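Local coordinates for protein aldehyde dehydrogenase (Listeria monocytogenes, PDB 3K9D) that probably oxidises aldehydes or related oxo compounds, passing the electrons to NAD or NADP, at residues H378-E383 with L398-G403; G372-I377 with V394-V399; I226-N231 with V258-N263. All blocks are in the same frame, centred on the assembly; numbering follows the deposited sequence.

Contact 1: H378-E383 with L398-G403; sequences HSEDKE and LVNTPG
At the C-terminal ends of strands 374-378 and 396-399, neighbours in a parallel sheet and parts of one beta-alpha-beta unit, the amide of Asn400 clasps the backbone of Ser379 from both ends. Asn400 OD1 accepts from Ser379 N at 3.2 Å, while Asn400 ND2 donates to Ser379 O at 3.1 Å, the carbonyl oxygen lying close to the amide plane. One flat group thereby satisfies both the N-H and the C=O of a single residue, and the pair of bonds fixes which way round the amide sits. The OD1 of Asn400 also rests 3.3 Å from His378 CA. The imidazole of His378 slides past the Asn400 side chain in the opposite direction, and its CE1 comes to 3.6 Å from Thr401 O. Water 1 lies in the ring plane, 2.9 Å from His378 NE2, and donates to Thr401 O. Beyond the clasp, Ser379 OG accepts from Asp381 N in an ST turn and is also bonded to Glu227. Asp381 then caps helix 382-391 with a weak bond to Glu383 N. Helix 232-243 packs on His378 through Ala235 and His238, and Val399 touches Ile385 of helix 382-391 and Ile445 of the second subunit.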
ATOM      1  N   HIS A 378       0.038  -8.851 -29.702  1.00 15.89           N
ATOM      2  CA  HIS A 378      -0.920  -8.888 -30.787  1.00 15.21           C
ATOM      3  C   HIS A 378      -0.999 -10.314 -31.231  1.00 18.69           C
ATOM      4  O   HIS A 378       0.003 -10.908 -31.638  1.00 19.27           O
ATOM      5  CB  HIS A 378      -0.501  -7.955 -31.932  1.00 10.90           C
ATOM      6  CG  HIS A 378      -0.346  -6.529 -31.509  1.00 13.84           C
ATOM      7  ND1 HIS A 378      -1.362  -5.602 -31.610  1.00 14.99           N
ATOM      8  CD2 HIS A 378       0.711  -5.869 -30.978  1.00  9.25           C
ATOM      9  CE1 HIS A 378      -0.937  -4.437 -31.158  1.00 13.58           C
ATOM     10  NE2 HIS A 378       0.313  -4.577 -30.752  1.00 12.79           N
ATOM     11  N   SER A 379      -2.197 -10.866 -31.126  1.00 15.09           N
ATOM     12  CA  SER A 379      -2.404 -12.284 -31.318  1.00 20.05           C
ATOM     13  C   SER A 379      -3.884 -12.541 -31.419  1.00 22.11           C
ATOM     14  O   SER A 379      -4.678 -11.844 -30.785  1.00 24.87           O
ATOM     15  CB  SER A 379      -1.870 -13.080 -30.116  1.00 15.26           C
ATOM     16  OG  SER A 379      -1.961 -14.461 -30.370  1.00 13.88           O
ATOM     17  N   GLU A 380      -4.243 -13.549 -32.208  1.00 13.26           N
ATOM     18  CA  GLU A 380      -5.605 -14.077 -32.195  1.00 19.39           C
ATOM     19  C   GLU A 380      -5.658 -15.457 -31.523  1.00 23.28           C
ATOM     20  O   GLU A 380      -6.653 -16.192 -31.622  1.00 22.24           O
ATOM     21  CB  GLU A 380      -6.190 -14.123 -33.612  1.00 13.25           C
ATOM     22  CG  GLU A 380      -6.264 -12.745 -34.303  1.00 17.24           C
ATOM     23  CD  GLU A 380      -7.243 -11.794 -33.632  1.00 30.38           C
ATOM     24  OE1 GLU A 380      -8.265 -12.271 -33.098  1.00 30.88           O
ATOM     25  OE2 GLU A 380      -6.997 -10.569 -33.636  1.00 25.55           O
ATOM     26  N   ASP A 381      -4.584 -15.801 -30.824  1.00 17.42           N
ATOM     27  CA  ASP A 381      -4.493 -17.092 -30.165  1.00 20.55           C
ATOM     28  C   ASP A 381      -4.686 -16.924 -28.666  1.00 19.04           C
ATOM     29  O   ASP A 381      -3.765 -16.520 -27.949  1.00 18.13           O
ATOM     30  CB  ASP A 381      -3.147 -17.758 -30.474  1.00 15.49           C
ATOM     31  CG  ASP A 381      -3.094 -19.219 -30.042  1.00 16.04           C
ATOM     32  OD1 ASP A 381      -3.431 -19.524 -28.883  1.00 22.67           O
ATOM     33  OD2 ASP A 381      -2.678 -20.069 -30.846  1.00 23.72           O
ATOM     34  N   LYS A 382      -5.879 -17.277 -28.203  1.00 20.09           N
ATOM     35  CA  LYS A 382      -6.266 -17.084 -26.810  1.00 24.99           C
ATOM     36  C   LYS A 382      -5.478 -17.959 -25.833  1.00 16.03           C
ATOM     37  O   LYS A 382      -5.331 -17.602 -24.669  1.00 22.01           O
ATOM     38  CB  LYS A 382      -7.785 -17.212 -26.623  1.00 26.64           C
ATOM     39  CG  LYS A 382      -8.369 -18.616 -26.566  1.00 39.21           C
ATOM     40  CD  LYS A 382      -9.667 -18.587 -25.736  1.00 54.42           C
ATOM     41  CE  LYS A 382     -10.775 -19.468 -26.318  1.00 46.84           C
ATOM     42  NZ  LYS A 382     -10.603 -20.922 -26.030  1.00 44.54           N
ATOM     43  N   GLU A 383      -4.942 -19.073 -26.322  1.00 22.04           N
ATOM     44  CA  GLU A 383      -4.115 -19.947 -25.497  1.00 20.34           C
ATOM     45  C   GLU A 383      -2.744 -19.347 -25.237  1.00 24.78           C
ATOM     46  O   GLU A 383      -2.268 -19.387 -24.104  1.00 13.15           O
ATOM     47  CB  GLU A 383      -4.008 -21.340 -26.112  1.00 21.73           C
ATOM     48  CG  GLU A 383      -5.372 -21.976 -26.314  1.00 28.42           C
ATOM     49  CD  GLU A 383      -5.340 -23.486 -26.288  1.00 51.14           C
ATOM     50  OE1 GLU A 383      -4.259 -24.077 -26.530  1.00 59.20           O
ATOM     51  OE2 GLU A 383      -6.411 -24.082 -26.031  1.00 53.84           O
ATOM     52  N   LEU A 398      -1.333  -5.822 -22.363  1.00 16.72           N
ATOM     53  CA  LEU A 398      -2.269  -5.297 -23.340  1.00 19.38           C
ATOM     54  C   LEU A 398      -2.403  -6.204 -24.551  1.00 21.53           C
ATOM     55  O   LEU A 398      -1.413  -6.681 -25.083  1.00 17.36           O
ATOM     56  CB  LEU A 398      -1.873  -3.881 -23.720  1.00 14.23           C
ATOM     57  CG  LEU A 398      -1.667  -3.008 -22.485  1.00 18.87           C
ATOM     58  CD1 LEU A 398      -1.096  -1.698 -22.911  1.00 18.67           C
ATOM     59  CD2 LEU A 398      -2.951  -2.822 -21.655  1.00 18.55           C
ATOM     60  N   VAL A 399      -3.652  -6.470 -24.940  1.00 23.94           N
ATOM     61  CA  VAL A 399      -3.936  -7.326 -26.075  1.00 21.81           C
ATOM     62  C   VAL A 399      -4.623  -6.519 -27.180  1.00 18.25           C
ATOM     63  O   VAL A 399      -5.667  -5.894 -26.946  1.00 19.32           O
ATOM     64  CB  VAL A 399      -4.783  -8.565 -25.676  1.00 18.46           C
ATOM     65  CG1 VAL A 399      -4.951  -9.510 -26.862  1.00 14.52           C
ATOM     66  CG2 VAL A 399      -4.141  -9.317 -24.484  1.00 14.94           C
ATOM     67  N   ASN A 400      -4.013  -6.539 -28.365  1.00 20.12           N
ATOM     68  CA  ASN A 400      -4.578  -5.957 -29.601  1.00 23.55           C
ATOM     69  C   ASN A 400      -4.988  -4.488 -29.457  1.00 14.55           C
ATOM     70  O   ASN A 400      -6.118  -4.110 -29.767  1.00 20.81           O
ATOM     71  CB  ASN A 400      -5.747  -6.812 -30.124  1.00 15.82           C
ATOM     72  CG  ASN A 400      -5.313  -8.203 -30.547  1.00 15.27           C
ATOM     73  OD1 ASN A 400      -4.187  -8.415 -30.961  1.00 14.72           O
ATOM     74  ND2 ASN A 400      -6.219  -9.141 -30.481  1.00 14.69           N
ATOM     75  N   THR A 401      -4.058  -3.671 -28.983  1.00 11.31           N
ATOM     76  CA  THR A 401      -4.369  -2.287 -28.653  1.00 14.27           C
ATOM     77  C   THR A 401      -3.046  -1.533 -28.690  1.00 13.92           C
ATOM     78  O   THR A 401      -1.994  -2.161 -28.560  1.00 20.62           O
ATOM     79  CB  THR A 401      -5.132  -2.173 -27.259  1.00 11.73           C
ATOM     80  OG1 THR A 401      -5.892  -0.950 -27.193  1.00 14.79           O
ATOM     81  CG2 THR A 401      -4.201  -2.297 -26.057  1.00 16.29           C
ATOM     82  N   PRO A 402      -3.087  -0.207 -28.929  1.00 16.22           N
ATOM     83  CA  PRO A 402      -1.892   0.633 -28.764  1.00 22.49           C
ATOM     84  C   PRO A 402      -1.408   0.648 -27.309  1.00 17.69           C
ATOM     85  O   PRO A 402      -2.212   0.846 -26.404  1.00 21.79           O
ATOM     86  CB  PRO A 402      -2.378   2.039 -29.150  1.00 22.11           C
ATOM     87  CG  PRO A 402      -3.742   1.899 -29.686  1.00 19.38           C
ATOM     88  CD  PRO A 402      -4.263   0.556 -29.402  1.00 21.15           C
ATOM     89  N   GLY A 403      -0.107   0.453 -27.097  1.00 18.40           N
ATOM     90  CA  GLY A 403       0.479   0.393 -25.741  1.00 16.02           C
ATOM     91  C   GLY A 403       0.208   1.579 -24.827  1.00 20.84           C
ATOM     92  O   GLY A 403      -0.248   1.399 -23.710  1.00 23.70           O
TER
HETATM   93  O   HOH W   1       0.461  -1.804 -29.828  1.00  9.16           O

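Contact 2: G372-I377 with V394-V399; sequences GHTLII and VSRLLV
Strands 374-377 and 396-399 run parallel, their axes 4.7 Å apart at closest approach and 19° between their directions, with Thr374 beside Arg396 and Ile377 beside Val399. Leu398 is gripped through both backbone groups: its N donates to Leu375 O at 2.9 Å and its O accepts from Ile377 N at 2.8 Å. Before Thr374, at the corner in the chain, His373 O accepts from both Ser395 N and Arg396 N, the former from above the carbonyl plane. Ser395 OG reaches Gly372 O at 2.7 Å. On one face, Thr374 OG1, hydrogen-bonded to His373 ND1, meets Arg396 CG at 3.3 Å, and Thr374 CG2 touches Leu398 CD1. A chi1 of 54° puts Arg396 CG against both Thr374 OG1 and His373 O; the guanidinium is held by Asn433 and Gly421 O, its plane 72° from the ring of His373. On the other face, Leu375 and Leu397 lie side by side and meet CD2 to CD2 at 3.8 Å. Leu397 CD2 also reaches Ile377 CG2, which in turn meets Val399 CG2. Strand 396-399 pairs in parallel with a strand of the second subunit, so the sheet continues across the interface. Strand 374-378, helix 382-391 and strand 396-399 thus form a beta-alpha-beta crossover unit, the helix packing through Phe388 on the face of Leu375, Ile377 and Leu397.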
ATOM      1  N   GLY A 372       6.996  -5.338 -13.968  1.00 13.46           N
ATOM      2  CA  GLY A 372       5.912  -4.683 -13.254  1.00 15.17           C
ATOM      3  C   GLY A 372       5.100  -3.671 -14.040  1.00 17.30           C
ATOM      4  O   GLY A 372       3.991  -3.359 -13.646  1.00 20.46           O
ATOM      5  N   HIS A 373       5.637  -3.130 -15.131  1.00 19.14           N
ATOM      6  CA  HIS A 373       4.885  -2.125 -15.874  1.00 15.21           C
ATOM      7  C   HIS A 373       3.969  -2.772 -16.936  1.00 23.35           C
ATOM      8  O   HIS A 373       2.930  -3.344 -16.596  1.00 19.66           O
ATOM      9  CB  HIS A 373       5.796  -1.030 -16.466  1.00 20.57           C
ATOM     10  CG  HIS A 373       5.113   0.304 -16.632  1.00 22.99           C
ATOM     11  ND1 HIS A 373       3.867   0.441 -17.203  1.00 23.53           N
ATOM     12  CD2 HIS A 373       5.509   1.557 -16.305  1.00 24.86           C
ATOM     13  CE1 HIS A 373       3.511   1.713 -17.196  1.00 19.32           C
ATOM     14  NE2 HIS A 373       4.491   2.414 -16.658  1.00 24.80           N
ATOM     15  N   THR A 374       4.371  -2.690 -18.206  1.00 23.00           N
ATOM     16  CA  THR A 374       3.520  -3.062 -19.351  1.00 17.70           C
ATOM     17  C   THR A 374       4.252  -4.012 -20.318  1.00 16.04           C
ATOM     18  O   THR A 374       5.469  -3.940 -20.453  1.00 16.11           O
ATOM     19  CB  THR A 374       3.101  -1.790 -20.146  1.00 22.20           C
ATOM     20  OG1 THR A 374       2.596  -0.801 -19.253  1.00 22.78           O
ATOM     21  CG2 THR A 374       2.018  -2.095 -21.156  1.00 24.75           C
ATOM     22  N   LEU A 375       3.496  -4.917 -20.941  1.00  9.38           N
ATOM     23  CA  LEU A 375       3.903  -5.668 -22.123  1.00 19.12           C
ATOM     24  C   LEU A 375       2.672  -5.691 -23.042  1.00 21.89           C
ATOM     25  O   LEU A 375       1.545  -5.693 -22.568  1.00 14.85           O
ATOM     26  CB  LEU A 375       4.367  -7.095 -21.761  1.00 13.59           C
ATOM     27  CG  LEU A 375       4.755  -8.064 -22.893  1.00 13.61           C
ATOM     28  CD1 LEU A 375       5.889  -8.951 -22.520  1.00 11.77           C
ATOM     29  CD2 LEU A 375       3.570  -8.924 -23.327  1.00 18.69           C
ATOM     30  N   ILE A 376       2.899  -5.674 -24.351  1.00 17.30           N
ATOM     31  CA  ILE A 376       1.817  -5.645 -25.338  1.00 18.62           C
ATOM     32  C   ILE A 376       1.934  -6.906 -26.203  1.00 16.33           C
ATOM     33  O   ILE A 376       3.027  -7.346 -26.516  1.00 15.55           O
ATOM     34  CB  ILE A 376       1.855  -4.344 -26.211  1.00 19.85           C
ATOM     35  CG1 ILE A 376       1.926  -3.074 -25.349  1.00 19.19           C
ATOM     36  CG2 ILE A 376       0.646  -4.277 -27.165  1.00 23.86           C
ATOM     37  CD1 ILE A 376       3.349  -2.530 -25.112  1.00 23.70           C
ATOM     38  N   ILE A 377       0.805  -7.538 -26.519  1.00 16.54           N
ATOM     39  CA  ILE A 377       0.805  -8.680 -27.409  1.00 14.31           C
ATOM     40  C   ILE A 377      -0.304  -8.525 -28.459  1.00 18.11           C
ATOM     41  O   ILE A 377      -1.429  -8.107 -28.147  1.00 16.02           O
ATOM     42  CB  ILE A 377       0.637 -10.039 -26.639  1.00 18.34           C
ATOM     43  CG1 ILE A 377       0.857 -11.232 -27.596  1.00 16.73           C
ATOM     44  CG2 ILE A 377      -0.709 -10.107 -25.932  1.00 11.65           C
ATOM     45  CD1 ILE A 377       0.777 -12.633 -26.961  1.00 17.90           C
ATOM     46  N   VAL A 394       4.540  -8.357 -15.484  1.00 21.02           N
ATOM     47  CA  VAL A 394       3.996  -7.000 -15.656  1.00 14.33           C
ATOM     48  C   VAL A 394       2.718  -6.866 -14.850  1.00 18.28           C
ATOM     49  O   VAL A 394       2.169  -7.860 -14.400  1.00 18.16           O
ATOM     50  CB  VAL A 394       3.695  -6.631 -17.153  1.00 18.25           C
ATOM     51  CG1 VAL A 394       4.977  -6.602 -17.985  1.00 11.10           C
ATOM     52  CG2 VAL A 394       2.650  -7.560 -17.765  1.00 16.28           C
ATOM     53  N   SER A 395       2.248  -5.638 -14.678  1.00 14.52           N
ATOM     54  CA  SER A 395       0.977  -5.392 -14.000  1.00 19.18           C
ATOM     55  C   SER A 395      -0.162  -5.139 -14.969  1.00 24.25           C
ATOM     56  O   SER A 395      -1.338  -5.293 -14.620  1.00 19.35           O
ATOM     57  CB  SER A 395       1.111  -4.224 -13.039  1.00 18.10           C
ATOM     58  OG  SER A 395       2.127  -4.500 -12.085  1.00 17.45           O
ATOM     59  N   ARG A 396       0.188  -4.742 -16.188  1.00 24.22           N
ATOM     60  CA  ARG A 396      -0.813  -4.542 -17.228  1.00 28.16           C
ATOM     61  C   ARG A 396      -0.323  -5.198 -18.510  1.00 22.16           C
ATOM     62  O   ARG A 396       0.730  -4.858 -19.029  1.00 16.77           O
ATOM     63  CB  ARG A 396      -1.175  -3.044 -17.411  1.00 21.92           C
ATOM     64  CG  ARG A 396       0.011  -2.120 -17.663  1.00 29.97           C
ATOM     65  CD  ARG A 396      -0.253  -0.639 -17.389  1.00 25.85           C
ATOM     66  NE  ARG A 396      -0.762  -0.362 -16.050  1.00 22.47           N
ATOM     67  CZ  ARG A 396      -0.083  -0.447 -14.902  1.00 30.05           C
ATOM     68  NH1 ARG A 396       1.183  -0.819 -14.865  1.00 19.32           N
ATOM     69  NH2 ARG A 396      -0.698  -0.151 -13.760  1.00 18.15           N
ATOM     70  N   LEU A 397      -1.078  -6.171 -18.999  1.00 20.57           N
ATOM     71  CA  LEU A 397      -0.731  -6.814 -20.258  1.00 22.18           C
ATOM     72  C   LEU A 397      -1.774  -6.501 -21.321  1.00 18.92           C
ATOM     73  O   LEU A 397      -2.936  -6.867 -21.220  1.00 16.76           O
ATOM     74  CB  LEU A 397      -0.550  -8.318 -20.088  1.00 21.61           C
ATOM     75  CG  LEU A 397       0.471  -8.994 -21.008  1.00 25.02           C
ATOM     76  CD1 LEU A 397       0.889 -10.292 -20.372  1.00 27.47           C
ATOM     77  CD2 LEU A 397      -0.075  -9.249 -22.387  1.00 20.79           C
ATOM     78  N   LEU A 398      -1.333  -5.822 -22.363  1.00 16.72           N
ATOM     79  CA  LEU A 398      -2.269  -5.297 -23.340  1.00 19.38           C
ATOM     80  C   LEU A 398      -2.403  -6.204 -24.551  1.00 21.53           C
ATOM     81  O   LEU A 398      -1.413  -6.681 -25.083  1.00 17.36           O
ATOM     82  CB  LEU A 398      -1.873  -3.881 -23.720  1.00 14.23           C
ATOM     83  CG  LEU A 398      -1.667  -3.008 -22.485  1.00 18.87           C
ATOM     84  CD1 LEU A 398      -1.096  -1.698 -22.911  1.00 18.67           C
ATOM     85  CD2 LEU A 398      -2.951  -2.822 -21.655  1.00 18.55           C
ATOM     86  N   VAL A 399      -3.652  -6.470 -24.940  1.00 23.94           N
ATOM     87  CA  VAL A 399      -3.936  -7.326 -26.075  1.00 21.81           C
ATOM     88  C   VAL A 399      -4.623  -6.519 -27.180  1.00 18.25           C
ATOM     89  O   VAL A 399      -5.667  -5.894 -26.946  1.00 19.32           O
ATOM     90  CB  VAL A 399      -4.783  -8.565 -25.676  1.00 18.46           C
ATOM     91  CG1 VAL A 399      -4.951  -9.510 -26.862  1.00 14.52           C
ATOM     92  CG2 VAL A 399      -4.141  -9.317 -24.484  1.00 14.94           C
TER

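Contact 3: I226-N231 with V258-N263; sequences IERSAN and VVERVN
Glu260 receives Arg228 with both carboxylate oxygens, one for the backbone and one for the side chain. Its OE1 accepts from Arg228 N at 2.8 Å, met nearly along the C-O axis. Its OE2 forms the salt bridge, taking Arg228 NE at 3.0 Å in a weak bond and Arg228 NH2 at 3.1 Å, the latter from above the carboxylate plane. The two side chains cross at about a right angle, with guanidinium and carboxylate planes 55° apart. A bend at chi3 (71°) turns the arginine chain at NE, and Glu260, extended beyond CG, comes up to the edge of the guanidinium. Over the centre of one guanidinium face sits Val262 CG2, 3.6 Å from Arg228 CZ.

Glu227 lies alongside Glu260, pointing the same way, with Glu227 OE2 and Glu260 OE1 4.2 Å apart. Water 3 donates to Glu227 OE2 and to Glu260 OE2, joining the two acids. Glu227 OE1 takes the hydroxyl of Ser229 on its syn lone pair and is also bonded to Ser379 OG. Water 2 links Ile226 O with the N and OE1 of Glu260. Water 4 accepts from Asn263 ND2 and donates to Arg228 O and Ala230 O, carbonyls of the type I turn from Glu227 to Ala230.

Nearer the sheet, Ile226 N donates to Val258 O at 3.0 Å. Ile226 packs on both helix 232-243, through Ala235 and Ile239, and helix 261-273, through Val267 and Phe271.

The chemistry points to a turn held to a strand end by charge and water, with apolar packing around Ile226. Two neighbouring carboxylates would tend to raise each other's affinity for protons, but Arg228, the donors gathered on them and the bridging water probably offset that repulsion.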
ATOM      1  N   ILE A 226       4.264  -9.219 -31.768  1.00 20.62           N
ATOM      2  CA  ILE A 226       3.315  -9.484 -32.837  1.00 16.22           C
ATOM      3  C   ILE A 226       3.465 -10.968 -33.117  1.00 16.33           C
ATOM      4  O   ILE A 226       4.408 -11.393 -33.794  1.00 17.55           O
ATOM      5  CB  ILE A 226       3.613  -8.678 -34.118  1.00 15.81           C
ATOM      6  CG1 ILE A 226       3.733  -7.183 -33.824  1.00 15.47           C
ATOM      7  CG2 ILE A 226       2.557  -8.960 -35.171  1.00 12.26           C
ATOM      8  CD1 ILE A 226       4.147  -6.343 -35.066  1.00 17.69           C
ATOM      9  N   GLU A 227       2.555 -11.750 -32.544  1.00 14.41           N
ATOM     10  CA  GLU A 227       2.578 -13.182 -32.661  1.00 13.96           C
ATOM     11  C   GLU A 227       2.046 -13.536 -34.053  1.00 16.78           C
ATOM     12  O   GLU A 227       1.390 -12.711 -34.679  1.00 14.72           O
ATOM     13  CB  GLU A 227       1.766 -13.786 -31.507  1.00 14.10           C
ATOM     14  CG  GLU A 227       1.826 -15.294 -31.386  1.00 13.38           C
ATOM     15  CD  GLU A 227       0.703 -15.981 -32.131  1.00 20.32           C
ATOM     16  OE1 GLU A 227      -0.363 -15.351 -32.309  1.00 19.07           O
ATOM     17  OE2 GLU A 227       0.892 -17.142 -32.539  1.00 14.06           O
ATOM     18  N   ARG A 228       2.354 -14.737 -34.549  1.00 15.82           N
ATOM     19  CA  ARG A 228       2.089 -15.080 -35.950  1.00 21.07           C
ATOM     20  C   ARG A 228       0.613 -15.092 -36.356  1.00 22.35           C
ATOM     21  O   ARG A 228       0.289 -14.881 -37.525  1.00 18.84           O
ATOM     22  CB  ARG A 228       2.795 -16.382 -36.345  1.00 12.85           C
ATOM     23  CG  ARG A 228       2.226 -17.653 -35.724  1.00 15.67           C
ATOM     24  CD  ARG A 228       2.988 -18.876 -36.247  1.00 22.49           C
ATOM     25  NE  ARG A 228       4.340 -18.938 -35.697  1.00 25.23           N
ATOM     26  CZ  ARG A 228       5.259 -19.846 -36.023  1.00 34.84           C
ATOM     27  NH1 ARG A 228       5.001 -20.776 -36.925  1.00 17.09           N
ATOM     28  NH2 ARG A 228       6.458 -19.811 -35.457  1.00 27.52           N
ATOM     29  N   SER A 229      -0.287 -15.302 -35.397  1.00 16.99           N
ATOM     30  CA  SER A 229      -1.717 -15.254 -35.697  1.00 18.47           C
ATOM     31  C   SER A 229      -2.269 -13.830 -35.880  1.00 19.68           C
ATOM     32  O   SER A 229      -3.419 -13.687 -36.274  1.00 17.12           O
ATOM     33  CB  SER A 229      -2.541 -16.003 -34.634  1.00 20.33           C
ATOM     34  OG  SER A 229      -2.679 -15.226 -33.463  1.00 16.76           O
ATOM     35  N   ALA A 230      -1.455 -12.797 -35.606  1.00 16.99           N
ATOM     36  CA  ALA A 230      -1.947 -11.417 -35.556  1.00 16.87           C
ATOM     37  C   ALA A 230      -2.307 -10.824 -36.905  1.00 17.31           C
ATOM     38  O   ALA A 230      -1.799 -11.241 -37.925  1.00 18.60           O
ATOM     39  CB  ALA A 230      -0.955 -10.497 -34.847  1.00 20.92           C
ATOM     40  N   ASN A 231      -3.192  -9.838 -36.866  1.00 21.05           N
ATOM     41  CA  ASN A 231      -3.485  -8.965 -37.987  1.00 21.97           C
ATOM     42  C   ASN A 231      -2.359  -7.910 -38.045  1.00 16.21           C
ATOM     43  O   ASN A 231      -2.344  -6.986 -37.242  1.00 22.49           O
ATOM     44  CB  ASN A 231      -4.842  -8.317 -37.719  1.00 25.55           C
ATOM     45  CG  ASN A 231      -5.328  -7.456 -38.856  1.00 36.13           C
ATOM     46  OD1 ASN A 231      -4.650  -6.534 -39.294  1.00 25.13           O
ATOM     47  ND2 ASN A 231      -6.542  -7.731 -39.315  1.00 35.01           N
ATOM     48  N   VAL A 258       8.906  -7.501 -30.955  1.00 15.52           N
ATOM     49  CA  VAL A 258       9.382  -8.868 -31.010  1.00 15.58           C
ATOM     50  C   VAL A 258       8.495  -9.580 -32.039  1.00 13.86           C
ATOM     51  O   VAL A 258       7.289  -9.492 -31.955  1.00 11.94           O
ATOM     52  CB  VAL A 258       9.271  -9.571 -29.618  1.00 18.10           C
ATOM     53  CG1 VAL A 258       9.740 -11.030 -29.703  1.00 14.33           C
ATOM     54  CG2 VAL A 258      10.099  -8.806 -28.551  1.00 16.97           C
ATOM     55  N   VAL A 259       9.110 -10.240 -33.024  1.00 17.74           N
ATOM     56  CA  VAL A 259       8.380 -10.992 -34.056  1.00 18.84           C
ATOM     57  C   VAL A 259       8.950 -12.396 -34.143  1.00 19.17           C
ATOM     58  O   VAL A 259      10.113 -12.615 -33.797  1.00 16.13           O
ATOM     59  CB  VAL A 259       8.483 -10.325 -35.489  1.00 14.43           C
ATOM     60  CG1 VAL A 259       8.146  -8.860 -35.426  1.00 20.81           C
ATOM     61  CG2 VAL A 259       9.862 -10.499 -36.075  1.00 14.00           C
ATOM     62  N   GLU A 260       8.132 -13.341 -34.599  1.00 17.38           N
ATOM     63  CA  GLU A 260       8.614 -14.671 -34.971  1.00 18.92           C
ATOM     64  C   GLU A 260       9.250 -14.596 -36.357  1.00 15.64           C
ATOM     65  O   GLU A 260       8.874 -13.750 -37.170  1.00 20.67           O
ATOM     66  CB  GLU A 260       7.475 -15.706 -34.936  1.00 18.32           C
ATOM     67  CG  GLU A 260       7.078 -16.157 -33.525  1.00 30.64           C
ATOM     68  CD  GLU A 260       5.673 -16.721 -33.461  1.00 32.75           C
ATOM     69  OE1 GLU A 260       4.711 -15.969 -33.705  1.00 25.69           O
ATOM     70  OE2 GLU A 260       5.516 -17.917 -33.161  1.00 27.70           O
ATOM     71  N   ARG A 261      10.217 -15.472 -36.622  1.00 15.75           N
ATOM     72  CA  ARG A 261      10.971 -15.464 -37.888  1.00 21.66           C
ATOM     73  C   ARG A 261      10.091 -15.609 -39.124  1.00 29.09           C
ATOM     74  O   ARG A 261      10.321 -14.931 -40.132  1.00 15.78           O
ATOM     75  CB  ARG A 261      12.050 -16.560 -37.909  1.00 24.78           C
ATOM     76  CG  ARG A 261      12.954 -16.511 -39.154  1.00 20.53           C
ATOM     77  CD  ARG A 261      14.173 -17.404 -39.001  1.00 27.83           C
ATOM     78  NE  ARG A 261      14.935 -17.063 -37.804  1.00 33.78           N
ATOM     79  CZ  ARG A 261      15.972 -16.235 -37.776  1.00 44.43           C
ATOM     80  NH1 ARG A 261      16.400 -15.651 -38.886  1.00 34.01           N
ATOM     81  NH2 ARG A 261      16.580 -15.986 -36.631  1.00 28.72           N
ATOM     82  N   VAL A 262       9.080 -16.481 -39.038  1.00 19.98           N
ATOM     83  CA  VAL A 262       8.176 -16.726 -40.162  1.00 26.58           C
ATOM     84  C   VAL A 262       7.390 -15.471 -40.555  1.00 24.10           C
ATOM     85  O   VAL A 262       6.943 -15.345 -41.693  1.00 26.88           O
ATOM     86  CB  VAL A 262       7.194 -17.927 -39.912  1.00 26.55           C
ATOM     87  CG1 VAL A 262       7.940 -19.254 -39.869  1.00 30.46           C
ATOM     88  CG2 VAL A 262       6.369 -17.722 -38.652  1.00 29.46           C
ATOM     89  N   ASN A 263       7.258 -14.538 -39.615  1.00 13.95           N
ATOM     90  CA  ASN A 263       6.447 -13.359 -39.802  1.00 15.37           C
ATOM     91  C   ASN A 263       7.267 -12.086 -39.999  1.00 17.31           C
ATOM     92  O   ASN A 263       6.699 -11.017 -40.208  1.00 27.48           O
ATOM     93  CB  ASN A 263       5.509 -13.203 -38.610  1.00 22.20           C
ATOM     94  CG  ASN A 263       4.099 -12.847 -39.015  1.00 21.46           C
ATOM     95  OD1 ASN A 263       3.733 -12.905 -40.191  1.00 25.41           O
ATOM     96  ND2 ASN A 263       3.297 -12.482 -38.039  1.00 20.37           N
TER
HETATM   97  O   HOH W   2       5.384 -13.245 -35.271  1.00 14.56           O
HETATM   98  O   HOH W   3       2.912 -18.618 -32.259  1.00  9.71           O
HETATM   99  O   HOH W   4       0.489 -12.669 -38.689  1.00  6.42           O

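How the contacts relate
All three contacts reach one parallel sheet, in which strands 256-260, 223-226, 374-378 and 396-399 lie side by side in that order. Contact 3 closes along the chain before contacts 1 and 2 open, and the latter two share Leu398 and Val399. Contacts 1 and 2 have centres about 10 Å apart and continue one another through a probable bond from Asn400 N to Ile377 O. The centres of contacts 1 and 3 are about 11 Å apart, joined by Ser229 and Glu227 with Ser379 and Glu380. Contacts 2 and 3 do not touch: their centres lie about 18 Å apart, their nearest atoms about 5 Å. Contact 1 thus connects the strand-end turns with the sheet edge that meets the second subunit.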